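Local structure of Poly(A) ribonuclease pop2 (Schizosaccharomyces pombe, 2P51) at residues 72-77 with 186-191; 163-168 with 204-209; 109-114 with 141-146. The protein acts as the catalytic subunit of the CCR4-NOT complex, a metal-dependent DEDD-family 3'-exoribonuclease that shortens the poly(A) tails of mRNA to release 5'-AMP. One frame throughout, in Å; residues are numbered along the deposited sequence. Where two conformers were deposited one is given.

Contact 1: 72-77 with 186-191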
loop_
_atom_site.group_PDB
_atom_site.type_symbol
_atom_site.label_atom_id
_atom_site.label_comp_id
_atom_site.label_asym_id
_atom_site.label_seq_id
_atom_site.Cartn_x
_atom_site.Cartn_y
_atom_site.Cartn_z
ATOM N N HIS A 72 -19.221 -1.487 -1.556
ATOM C CA HIS A 72 -17.832 -1.145 -1.784
ATOM C C HIS A 72 -16.932 -2.374 -1.610
ATOM O O HIS A 72 -16.011 -2.594 -2.408
ATOM C CB HIS A 72 -17.320 -0.105 -0.785
ATOM C CG HIS A 72 -18.134 1.136 -0.684
ATOM N ND1 HIS A 72 -18.041 2.038 0.371
ATOM C CD2 HIS A 72 -19.072 1.652 -1.520
ATOM C CE1 HIS A 72 -18.887 3.051 0.180
ATOM N NE2 HIS A 72 -19.525 2.827 -0.965
ATOM N N TYR A 73 -17.204 -3.148 -0.553
ATOM C CA TYR A 73 -16.416 -4.340 -0.310
ATOM C C TYR A 73 -16.624 -5.360 -1.422
ATOM O O TYR A 73 -15.657 -5.973 -1.942
ATOM C CB TYR A 73 -16.687 -5.000 1.055
ATOM C CG TYR A 73 -15.811 -6.244 1.161
ATOM C CD1 TYR A 73 -14.423 -6.130 1.259
ATOM C CD2 TYR A 73 -16.355 -7.522 1.162
ATOM C CE1 TYR A 73 -13.567 -7.212 1.363
ATOM C CE2 TYR A 73 -15.509 -8.634 1.254
ATOM C CZ TYR A 73 -14.126 -8.491 1.348
ATOM O OH TYR A 73 -13.305 -9.595 1.438
ATOM N N GLN A 74 -17.866 -5.613 -1.868
ATOM C CA GLN A 74 -18.071 -6.598 -2.933
ATOM C C GLN A 74 -17.460 -6.142 -4.248
ATOM O O GLN A 74 -17.041 -7.003 -5.041
ATOM C CB GLN A 74 -19.563 -6.868 -3.092
ATOM C CG GLN A 74 -20.263 -7.500 -1.886
ATOM C CD GLN A 74 -19.503 -8.707 -1.349
ATOM O OE1 GLN A 74 -18.924 -9.488 -2.102
ATOM N NE2 GLN A 74 -19.471 -8.903 -0.038
ATOM N N THR A 75 -17.372 -4.841 -4.521
ATOM C CA THR A 75 -16.651 -4.347 -5.692
ATOM C C THR A 75 -15.161 -4.651 -5.599
ATOM O O THR A 75 -14.521 -5.174 -6.524
ATOM C CB THR A 75 -16.814 -2.823 -5.882
ATOM O OG1 THR A 75 -18.192 -2.582 -6.216
ATOM C CG2 THR A 75 -16.038 -2.314 -7.070
ATOM N N LEU A 76 -14.600 -4.310 -4.437
ATOM C CA LEU A 76 -13.188 -4.571 -4.188
ATOM C C LEU A 76 -12.873 -6.061 -4.383
ATOM O O LEU A 76 -11.925 -6.452 -5.047
ATOM C CB LEU A 76 -12.896 -4.066 -2.774
ATOM C CG LEU A 76 -11.572 -4.200 -2.071
ATOM C CD1 LEU A 76 -11.534 -3.186 -0.920
ATOM C CD2 LEU A 76 -11.296 -5.602 -1.547
ATOM N N ARG A 77 -13.658 -6.913 -3.722
ATOM C CA ARG A 77 -13.397 -8.351 -3.731
ATOM C C ARG A 77 -13.394 -8.885 -5.147
ATOM O O ARG A 77 -12.546 -9.659 -5.580
ATOM C CB ARG A 77 -14.497 -8.992 -2.873
ATOM C CG ARG A 77 -14.498 -10.500 -2.740
ATOM C CD ARG A 77 -15.840 -10.943 -2.120
ATOM N NE ARG A 77 -16.019 -12.352 -2.396
ATOM C CZ ARG A 77 -17.141 -13.007 -2.605
ATOM N NH1 ARG A 77 -18.302 -12.352 -2.576
ATOM N NH2 ARG A 77 -17.059 -14.308 -2.830
ATOM N N PRO A 186 -12.095 -13.183 1.597
ATOM C CA PRO A 186 -13.366 -13.563 2.285
ATOM C C PRO A 186 -14.595 -12.934 1.632
ATOM O O PRO A 186 -14.601 -11.848 1.021
ATOM C CB PRO A 186 -13.117 -13.047 3.707
ATOM C CG PRO A 186 -11.620 -13.043 3.843
ATOM C CD PRO A 186 -11.090 -12.594 2.498
ATOM N N ALA A 187 -15.755 -13.598 1.706
ATOM C CA ALA A 187 -16.999 -13.160 1.064
ATOM C C ALA A 187 -17.603 -11.920 1.714
ATOM O O ALA A 187 -18.277 -11.111 1.060
ATOM C CB ALA A 187 -18.032 -14.276 1.100
ATOM N N GLU A 188 -17.387 -11.757 3.014
ATOM C CA GLU A 188 -17.953 -10.649 3.780
ATOM C C GLU A 188 -16.858 -9.819 4.442
ATOM O O GLU A 188 -15.820 -10.380 4.821
ATOM C CB GLU A 188 -18.919 -11.168 4.827
ATOM C CG GLU A 188 -20.133 -11.895 4.245
ATOM C CD GLU A 188 -21.287 -10.915 4.097
ATOM O OE1 GLU A 188 -21.518 -10.431 2.966
ATOM O OE2 GLU A 188 -21.927 -10.627 5.136
ATOM N N TYR A 189 -17.116 -8.514 4.561
ATOM C CA TYR A 189 -16.112 -7.589 5.075
ATOM C C TYR A 189 -15.703 -7.972 6.491
ATOM O O TYR A 189 -14.534 -7.861 6.829
ATOM C CB TYR A 189 -16.569 -6.116 5.084
ATOM C CG TYR A 189 -15.495 -5.171 5.613
ATOM C CD1 TYR A 189 -14.341 -4.915 4.887
ATOM C CD2 TYR A 189 -15.598 -4.529 6.848
ATOM C CE1 TYR A 189 -13.355 -4.056 5.371
ATOM C CE2 TYR A 189 -14.634 -3.667 7.359
ATOM C CZ TYR A 189 -13.499 -3.432 6.602
ATOM O OH TYR A 189 -12.515 -2.579 7.088
ATOM N N GLU A 190 -16.675 -8.379 7.312
ATOM C CA GLU A 190 -16.358 -8.715 8.708
ATOM C C GLU A 190 -15.210 -9.724 8.786
ATOM O O GLU A 190 -14.317 -9.548 9.625
ATOM C CB GLU A 190 -17.604 -9.273 9.414
ATOM C CG GLU A 190 -18.803 -8.366 9.451
ATOM C CD GLU A 190 -19.536 -8.212 8.129
ATOM O OE1 GLU A 190 -19.523 -9.092 7.231
ATOM O OE2 GLU A 190 -20.136 -7.124 7.928
ATOM N N GLU A 191 -15.214 -10.729 7.932
ATOM C CA GLU A 191 -14.173 -11.745 7.901
ATOM C C GLU A 191 -12.861 -11.183 7.349
ATOM O O GLU A 191 -11.768 -11.498 7.819
ATOM C CB GLU A 191 -14.545 -12.982 7.060
ATOM C CG GLU A 191 -13.583 -14.154 7.192
ATOM C CD GLU A 191 -13.943 -15.430 6.456
ATOM O OE1 GLU A 191 -15.113 -15.670 6.068
ATOM O OE2 GLU A 191 -13.044 -16.286 6.214
#
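Helix 69-82 of the DEDD nuclease fold meets the turn leading into helix 189-199 here, with Tyr73 and Gln74 reaching the carbonyls of Pro186 and Ala187 just ahead of the N-cap residue Glu188. The hydroxyl of Tyr73 donates a short hydrogen bond, OH to Pro186 O 2.6 Å, and Pro186 O lies near the plane of the phenol at its edge. Tyr73 points toward the turn, its CG anti to the backbone N (chi1 179°). Over one face of the ring comes Tyr189 CA, a CH-pi contact with CA 4.0 Å from the Tyr73 ring centroid; Arg77 CB lies over the opposite face, toward the rim. The ring of Tyr189 also presents its edge to the face of Tyr73 in an offset edge-to-face pair, planes 67° apart, with the two CD1 atoms of Tyr73 and Tyr189 3.8 Å from each other.

From the adjacent residue, the side chain of Gln74, bent at chi2, brings its amide to the next carbonyl. Gln74 NE2 donates to Ala187 O at 2.7 Å, almost straight at 174°, and the acceptor lies in the plane of the amide. The other end of that amide is used as well: Arg77 NH1 donates to Gln74 OE1 at 3.0 Å, in the plane of the guanidinium, which helps to fix the rotation of both flat groups. Glu188 directs its carboxylate to another partner, OE2 forming a salt bridge with Lys66. The contact lies at the surface, away from the metal site. The guanidinium of Arg77 is laid across Ala187, whose CA sits over the centre of the planar group, 3.7 Å from Arg77 CZ.

Contact 2: 163-168 with 204-209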
loop_
_atom_site.group_PDB
_atom_site.type_symbol
_atom_site.label_atom_id
_atom_site.label_comp_id
_atom_site.label_asym_id
_atom_site.label_seq_id
_atom_site.Cartn_x
_atom_site.Cartn_y
_atom_site.Cartn_z
ATOM N N THR A 163 3.937 -0.416 12.945
ATOM C CA THR A 163 2.727 0.338 12.597
ATOM C C THR A 163 2.624 0.445 11.069
ATOM O O THR A 163 3.626 0.848 10.498
ATOM C CB THR A 163 2.760 1.747 13.215
ATOM O OG1 THR A 163 2.897 1.660 14.665
ATOM C CG2 THR A 163 1.457 2.487 12.923
ATOM N N TRP A 164 1.490 0.114 10.492
ATOM C CA TRP A 164 1.310 0.303 9.049
ATOM C C TRP A 164 0.495 1.559 8.769
ATOM O O TRP A 164 -0.522 1.813 9.442
ATOM C CB TRP A 164 0.586 -0.903 8.429
ATOM C CG TRP A 164 1.512 -2.083 8.286
ATOM C CD1 TRP A 164 2.003 -2.868 9.304
ATOM C CD2 TRP A 164 2.061 -2.596 7.059
ATOM N NE1 TRP A 164 2.830 -3.844 8.760
ATOM C CE2 TRP A 164 2.884 -3.703 7.387
ATOM C CE3 TRP A 164 1.944 -2.230 5.688
ATOM C CZ2 TRP A 164 3.581 -4.448 6.416
ATOM C CZ3 TRP A 164 2.642 -2.979 4.759
ATOM C CH2 TRP A 164 3.456 -4.075 5.100
ATOM N N ILE A 165 0.944 2.360 7.818
ATOM C CA ILE A 165 0.310 3.627 7.429
ATOM C C ILE A 165 -0.136 3.528 5.994
ATOM O O ILE A 165 0.647 3.109 5.143
ATOM C CB ILE A 165 1.290 4.797 7.582
ATOM C CG1 ILE A 165 1.965 4.826 8.933
ATOM C CG2 ILE A 165 0.565 6.124 7.252
ATOM C CD1 ILE A 165 0.972 4.933 10.092
ATOM N N THR A 166 -1.407 3.902 5.725
ATOM C CA THR A 166 -1.961 3.729 4.376
ATOM C C THR A 166 -2.800 4.946 4.055
ATOM O O THR A 166 -2.952 5.845 4.886
ATOM C CB THR A 166 -2.817 2.445 4.300
ATOM O OG1 THR A 166 -3.882 2.590 5.259
ATOM C CG2 THR A 166 -1.982 1.185 4.647
ATOM N N PHE A 167 -3.342 4.958 2.822
ATOM C CA PHE A 167 -4.251 6.051 2.446
ATOM C C PHE A 167 -5.351 5.441 1.576
ATOM O O PHE A 167 -5.035 4.907 0.477
ATOM C CB PHE A 167 -3.487 7.157 1.703
ATOM C CG PHE A 167 -4.386 8.327 1.305
ATOM C CD1 PHE A 167 -4.510 9.410 2.153
ATOM C CD2 PHE A 167 -5.070 8.322 0.071
ATOM C CE1 PHE A 167 -5.322 10.502 1.850
ATOM C CE2 PHE A 167 -5.933 9.363 -0.219
ATOM C CZ PHE A 167 -6.047 10.429 0.662
ATOM N N HIS A 168 -6.609 5.532 2.000
ATOM C CA HIS A 168 -7.767 5.032 1.234
ATOM C C HIS A 168 -7.496 3.587 0.839
ATOM O O HIS A 168 -7.368 3.197 -0.338
ATOM C CB HIS A 168 -8.016 5.929 0.023
ATOM C CG HIS A 168 -9.414 5.889 -0.510
ATOM N ND1 HIS A 168 -10.252 4.797 -0.396
ATOM C CD2 HIS A 168 -10.130 6.837 -1.178
ATOM C CE1 HIS A 168 -11.418 5.083 -0.968
ATOM N NE2 HIS A 168 -11.363 6.329 -1.461
ATOM N N TYR A 204 -3.065 2.586 10.481
ATOM C CA TYR A 204 -3.835 3.835 10.335
ATOM C C TYR A 204 -4.092 4.094 8.849
ATOM O O TYR A 204 -3.150 3.855 8.051
ATOM C CB TYR A 204 -3.114 5.050 10.926
ATOM C CG TYR A 204 -2.882 4.964 12.422
ATOM C CD1 TYR A 204 -3.917 5.206 13.321
ATOM C CD2 TYR A 204 -1.634 4.651 12.912
ATOM C CE1 TYR A 204 -3.716 5.131 14.686
ATOM C CE2 TYR A 204 -1.429 4.577 14.271
ATOM C CZ TYR A 204 -2.458 4.813 15.152
ATOM O OH TYR A 204 -2.208 4.725 16.520
ATOM N N ASP A 205 -5.292 4.544 8.552
ATOM C CA ASP A 205 -5.644 4.952 7.191
ATOM C C ASP A 205 -5.750 6.473 7.205
ATOM O O ASP A 205 -6.700 7.002 7.803
ATOM C CB ASP A 205 -6.936 4.273 6.740
ATOM C CG ASP A 205 -7.314 4.615 5.311
ATOM O OD1 ASP A 205 -6.886 5.698 4.792
ATOM O OD2 ASP A 205 -8.053 3.839 4.666
ATOM N N ILE A 206 -4.815 7.154 6.565
ATOM C CA ILE A 206 -4.798 8.631 6.588
ATOM C C ILE A 206 -6.079 9.201 5.972
ATOM O O ILE A 206 -6.472 10.297 6.367
ATOM C CB ILE A 206 -3.557 9.155 5.840
ATOM C CG1 ILE A 206 -2.260 8.790 6.566
ATOM C CG2 ILE A 206 -3.612 10.661 5.559
ATOM C CD1 ILE A 206 -1.020 9.100 5.715
ATOM N N LYS A 207 -6.687 8.495 5.006
ATOM C CA LYS A 207 -7.944 9.000 4.446
ATOM C C LYS A 207 -9.067 8.961 5.475
ATOM O O LYS A 207 -9.914 9.873 5.567
ATOM C CB LYS A 207 -8.402 8.169 3.238
ATOM C CG LYS A 207 -9.694 8.699 2.583
ATOM C CD LYS A 207 -9.494 9.891 1.689
ATOM C CE LYS A 207 -10.863 10.362 1.149
ATOM N NZ LYS A 207 -10.680 11.710 0.530
ATOM N N TYR A 208 -9.094 7.876 6.250
ATOM C CA TYR A 208 -10.063 7.832 7.326
ATOM C C TYR A 208 -9.814 8.991 8.298
ATOM O O TYR A 208 -10.713 9.694 8.739
ATOM C CB TYR A 208 -9.972 6.484 8.081
ATOM C CG TYR A 208 -10.842 6.471 9.331
ATOM C CD1 TYR A 208 -12.211 6.199 9.203
ATOM C CD2 TYR A 208 -10.335 6.720 10.623
ATOM C CE1 TYR A 208 -13.007 6.186 10.334
ATOM C CE2 TYR A 208 -11.146 6.710 11.745
ATOM C CZ TYR A 208 -12.491 6.438 11.584
ATOM O OH TYR A 208 -13.330 6.414 12.665
ATOM N N ILE A 209 -8.548 9.186 8.690
ATOM C CA ILE A 209 -8.227 10.250 9.644
ATOM C C ILE A 209 -8.595 11.617 9.064
ATOM O O ILE A 209 -9.296 12.405 9.741
ATOM C CB ILE A 209 -6.738 10.195 10.037
ATOM C CG1 ILE A 209 -6.338 8.886 10.691
ATOM C CG2 ILE A 209 -6.439 11.407 10.939
ATOM C CD1 ILE A 209 -4.849 8.714 10.967
HETATM O O HOH W 1 -3.286 1.345 7.760
#
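Strands 163-166 and 203-205 run parallel, with Ile165 bridged to Tyr204 and Thr166 to Asp205. Tyr204 N donates to Trp164 O, Thr166 N to Tyr204 O, and the ladder runs on into the first residue of helix 206-213, where Ile206 N donates to Thr166 O at 2.8 Å. On the face of the sheet that carries Ile165 and Tyr204, the phenol ring takes two methyl groups at its edge: Thr163 CG2 lies 3.8 Å from Tyr204 CD2, and Ile165 CD1 approaches the same carbon. The other branch of Ile165, CG2, meets Ile206 CD1 at 3.7 Å, and both isoleucines also pack against Phe249 of helix 238-257.

This strand pair forms one margin of the central mixed sheet of the DEDD nuclease fold, 203-205 being its outermost strand, while 163-166 is flanked on its other side by strand 47-53, which carries the metal ligands Asp51 and Glu53. Where the second strand gives way to helix, Asp205 is the N-cap. Its CG is anti to the backbone N (chi1 -177°), and OD1 accepts from Lys207 N at 2.8 Å, a capping bond, and from His168 N, also at 2.8 Å. The two donors reach OD1 from opposite faces of the carboxylate plane, and this one oxygen ties the helix start to the loop beyond strand 163-166; OD2 is hydrogen-bonded to Ser169 OG and Tyr270 N.

Lys207 lays its aliphatic part against that loop. Its CB sits over the centre of the Phe167 ring in a CH-pi contact, 4.1 Å from the ring centroid, while CD reaches Phe167 CZ at 3.6 Å. Ile206 CG2 comes in at the edge of the same ring, and the side chains of His168 and Lys207 run alongside each other in the same direction, CB against CB.

Contact 3: 109-114 with 141-146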
loop_
_atom_site.group_PDB
_atom_site.type_symbol
_atom_site.label_atom_id
_atom_site.label_comp_id
_atom_site.label_asym_id
_atom_site.label_seq_id
_atom_site.Cartn_x
_atom_site.Cartn_y
_atom_site.Cartn_z
ATOM N N ASN A 109 8.243 -4.664 -7.847
ATOM C CA ASN A 109 7.606 -4.710 -9.168
ATOM C C ASN A 109 7.187 -6.126 -9.538
ATOM O O ASN A 109 8.078 -7.006 -9.554
ATOM C CB ASN A 109 8.626 -4.157 -10.186
ATOM C CG ASN A 109 8.955 -2.692 -9.869
ATOM O OD1 ASN A 109 8.073 -1.821 -9.935
ATOM N ND2 ASN A 109 10.216 -2.470 -9.507
ATOM N N PHE A 110 5.906 -6.364 -9.776
ATOM C CA PHE A 110 5.383 -7.726 -9.891
ATOM C C PHE A 110 5.125 -8.137 -11.333
ATOM O O PHE A 110 4.900 -7.324 -12.239
ATOM C CB PHE A 110 4.077 -7.844 -9.086
ATOM C CG PHE A 110 4.417 -7.778 -7.602
ATOM C CD1 PHE A 110 4.794 -8.919 -6.909
ATOM C CD2 PHE A 110 4.409 -6.579 -6.913
ATOM C CE1 PHE A 110 5.108 -8.875 -5.558
ATOM C CE2 PHE A 110 4.689 -6.507 -5.561
ATOM C CZ PHE A 110 5.075 -7.677 -4.891
ATOM N N THR A 111 5.140 -9.450 -11.524
ATOM C CA THR A 111 4.962 -10.041 -12.864
ATOM C C THR A 111 3.614 -9.646 -13.467
ATOM O O THR A 111 2.568 -9.621 -12.806
ATOM C CB THR A 111 5.090 -11.564 -12.754
ATOM O OG1 THR A 111 5.171 -12.097 -14.084
ATOM C CG2 THR A 111 3.863 -12.158 -12.068
ATOM N N PHE A 112 3.593 -9.321 -14.762
ATOM C CA PHE A 112 2.344 -8.894 -15.420
ATOM C C PHE A 112 2.560 -9.104 -16.905
ATOM O O PHE A 112 3.721 -8.992 -17.375
ATOM C CB PHE A 112 2.080 -7.420 -15.068
ATOM C CG PHE A 112 0.633 -7.071 -15.316
ATOM C CD1 PHE A 112 -0.306 -7.348 -14.319
ATOM C CD2 PHE A 112 0.209 -6.489 -16.515
ATOM C CE1 PHE A 112 -1.656 -7.060 -14.527
ATOM C CE2 PHE A 112 -1.132 -6.218 -16.700
ATOM C CZ PHE A 112 -2.064 -6.510 -15.717
ATOM N N ASN A 113 1.516 -9.405 -17.668
ATOM C CA ASN A 113 1.602 -9.784 -19.061
ATOM C C ASN A 113 0.460 -9.065 -19.797
ATOM O O ASN A 113 -0.703 -9.396 -19.612
ATOM C CB ASN A 113 1.548 -11.297 -19.210
ATOM C CG ASN A 113 1.794 -11.674 -20.657
ATOM O OD1 ASN A 113 1.078 -11.176 -21.522
ATOM N ND2 ASN A 113 2.780 -12.564 -20.864
ATOM N N LEU A 114 0.801 -8.057 -20.610
ATOM C CA LEU A 114 -0.223 -7.259 -21.266
ATOM C C LEU A 114 -1.023 -8.059 -22.281
ATOM O O LEU A 114 -2.141 -7.730 -22.656
ATOM C CB LEU A 114 0.381 -6.025 -21.987
ATOM C CG LEU A 114 0.881 -4.941 -20.994
ATOM C CD1 LEU A 114 1.553 -3.810 -21.769
ATOM C CD2 LEU A 114 -0.247 -4.429 -20.087
ATOM N N GLY A 141 9.493 -9.444 -13.432
ATOM C CA GLY A 141 8.638 -9.072 -12.315
ATOM C C GLY A 141 8.612 -10.150 -11.256
ATOM O O GLY A 141 8.767 -11.344 -11.522
ATOM N N ILE A 142 8.388 -9.753 -10.011
ATOM C CA ILE A 142 8.316 -10.714 -8.911
ATOM C C ILE A 142 7.057 -11.557 -8.954
ATOM O O ILE A 142 5.993 -11.063 -9.285
ATOM C CB ILE A 142 8.342 -9.943 -7.570
ATOM C CG1 ILE A 142 9.641 -9.150 -7.433
ATOM C CG2 ILE A 142 8.080 -10.851 -6.387
ATOM C CD1 ILE A 142 9.473 -7.918 -6.519
ATOM N N GLU A 143 7.139 -12.835 -8.555
ATOM C CA GLU A 143 5.915 -13.592 -8.312
ATOM C C GLU A 143 5.343 -13.230 -6.948
ATOM O O GLU A 143 6.109 -13.344 -5.964
ATOM C CB GLU A 143 6.184 -15.102 -8.314
ATOM C CG GLU A 143 6.387 -15.641 -9.726
ATOM C CD GLU A 143 5.092 -15.607 -10.528
ATOM O OE1 GLU A 143 3.965 -15.468 -9.989
ATOM O OE2 GLU A 143 5.228 -15.722 -11.763
ATOM N N PRO A 144 4.083 -12.791 -6.875
ATOM C CA PRO A 144 3.529 -12.418 -5.562
ATOM C C PRO A 144 3.755 -13.436 -4.474
ATOM O O PRO A 144 3.940 -13.101 -3.307
ATOM C CB PRO A 144 2.010 -12.327 -5.868
ATOM C CG PRO A 144 2.056 -11.714 -7.261
ATOM C CD PRO A 144 3.110 -12.544 -7.965
ATOM N N ALA A 145 3.710 -14.711 -4.824
ATOM C CA ALA A 145 3.878 -15.765 -3.855
ATOM C C ALA A 145 5.261 -15.778 -3.237
ATOM O O ALA A 145 5.438 -16.016 -2.031
ATOM C CB ALA A 145 3.575 -17.097 -4.573
ATOM N N ASP A 146 6.289 -15.535 -4.047
ATOM C CA ASP A 146 7.673 -15.453 -3.549
ATOM C C ASP A 146 7.805 -14.283 -2.578
ATOM O O ASP A 146 8.426 -14.365 -1.521
ATOM C CB ASP A 146 8.624 -15.313 -4.723
ATOM C CG ASP A 146 8.730 -16.547 -5.598
ATOM O OD1 ASP A 146 8.325 -17.668 -5.174
ATOM O OD2 ASP A 146 9.248 -16.387 -6.733
HETATM O O HOH W 2 4.242 -15.110 -14.141
#
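Phe110 lies against Ile142 and Pro144, and its side chain can be followed outward from the backbone. CB sits 3.8 Å from Ile142 O. CG, anti to the carbonyl carbon (chi1 -70°), is only slightly farther from the same oxygen, and CD1 approaches it most closely, Phe110 CD1 to Ile142 O 3.4 Å, so that the carbonyl faces the edge of the ring near its plane. CD1 also touches Pro144 CG. At CE1 the partners become wholly carbon: Ile142 CG2 at 3.7 Å and Pro144 CA. Beyond this pair the ring meets Phe147 edge-to-face.

The backbones beneath are joined through both polar groups of Ile142. Ile142 N donates to Asn109 O at 2.8 Å, nearly straight at 177° and on a lone pair in the carbonyl plane, while Thr111 N donates to Ile142 O, tilted well out of that carbonyl's plane. Together they make a single bridge between Phe110 and Ile142. Gly141 lies close against the opposing backbone, its CA only 3.8 Å from Thr111 CA. Ile142 CD1 touches the backbone O and N of Asn109, whose side-chain amide is held by Gln87 and Asp25.

On the outer side, Thr111 CG2 lies against the carboxylate of Glu143, 3.8 Å from OE2. Water 2 links the two side chains, donating to Glu143 OE2 at 2.6 Å and hydrogen-bonded to Thr111 OG1. Glu143 is the N-cap residue of helix 144-152, with Pro144 in its first turn. The whole is an isolated beta bridge that fastens the chain leaving strand 105-109, in the central sheet of the RNase H-like DEDD nuclease fold, to the loop between helices 134-140 and 144-152.

Overall arrangement
Contact 2 is the buried one, its centre about 10 Å from that of the chain, whereas contact 1 lies at the surface and contact 3 is partly buried; contacts 2 and 3 sit on opposite sides of the chain's centre. Both of these adjoin the central sheet, contact 2 through two parallel strands and contact 3 through the exit of strand 105-109, and both rely on backbone hydrogen bonds. Contact 1 instead sets side-chain donors of one helix against carbonyls ahead of another. Helix 189-199 leads directly to strand 203-205, so contacts 1 and 2 share neighbouring elements though their nearest atoms stay about 7 Å apart. Contact 2 approaches the magnesium site most closely.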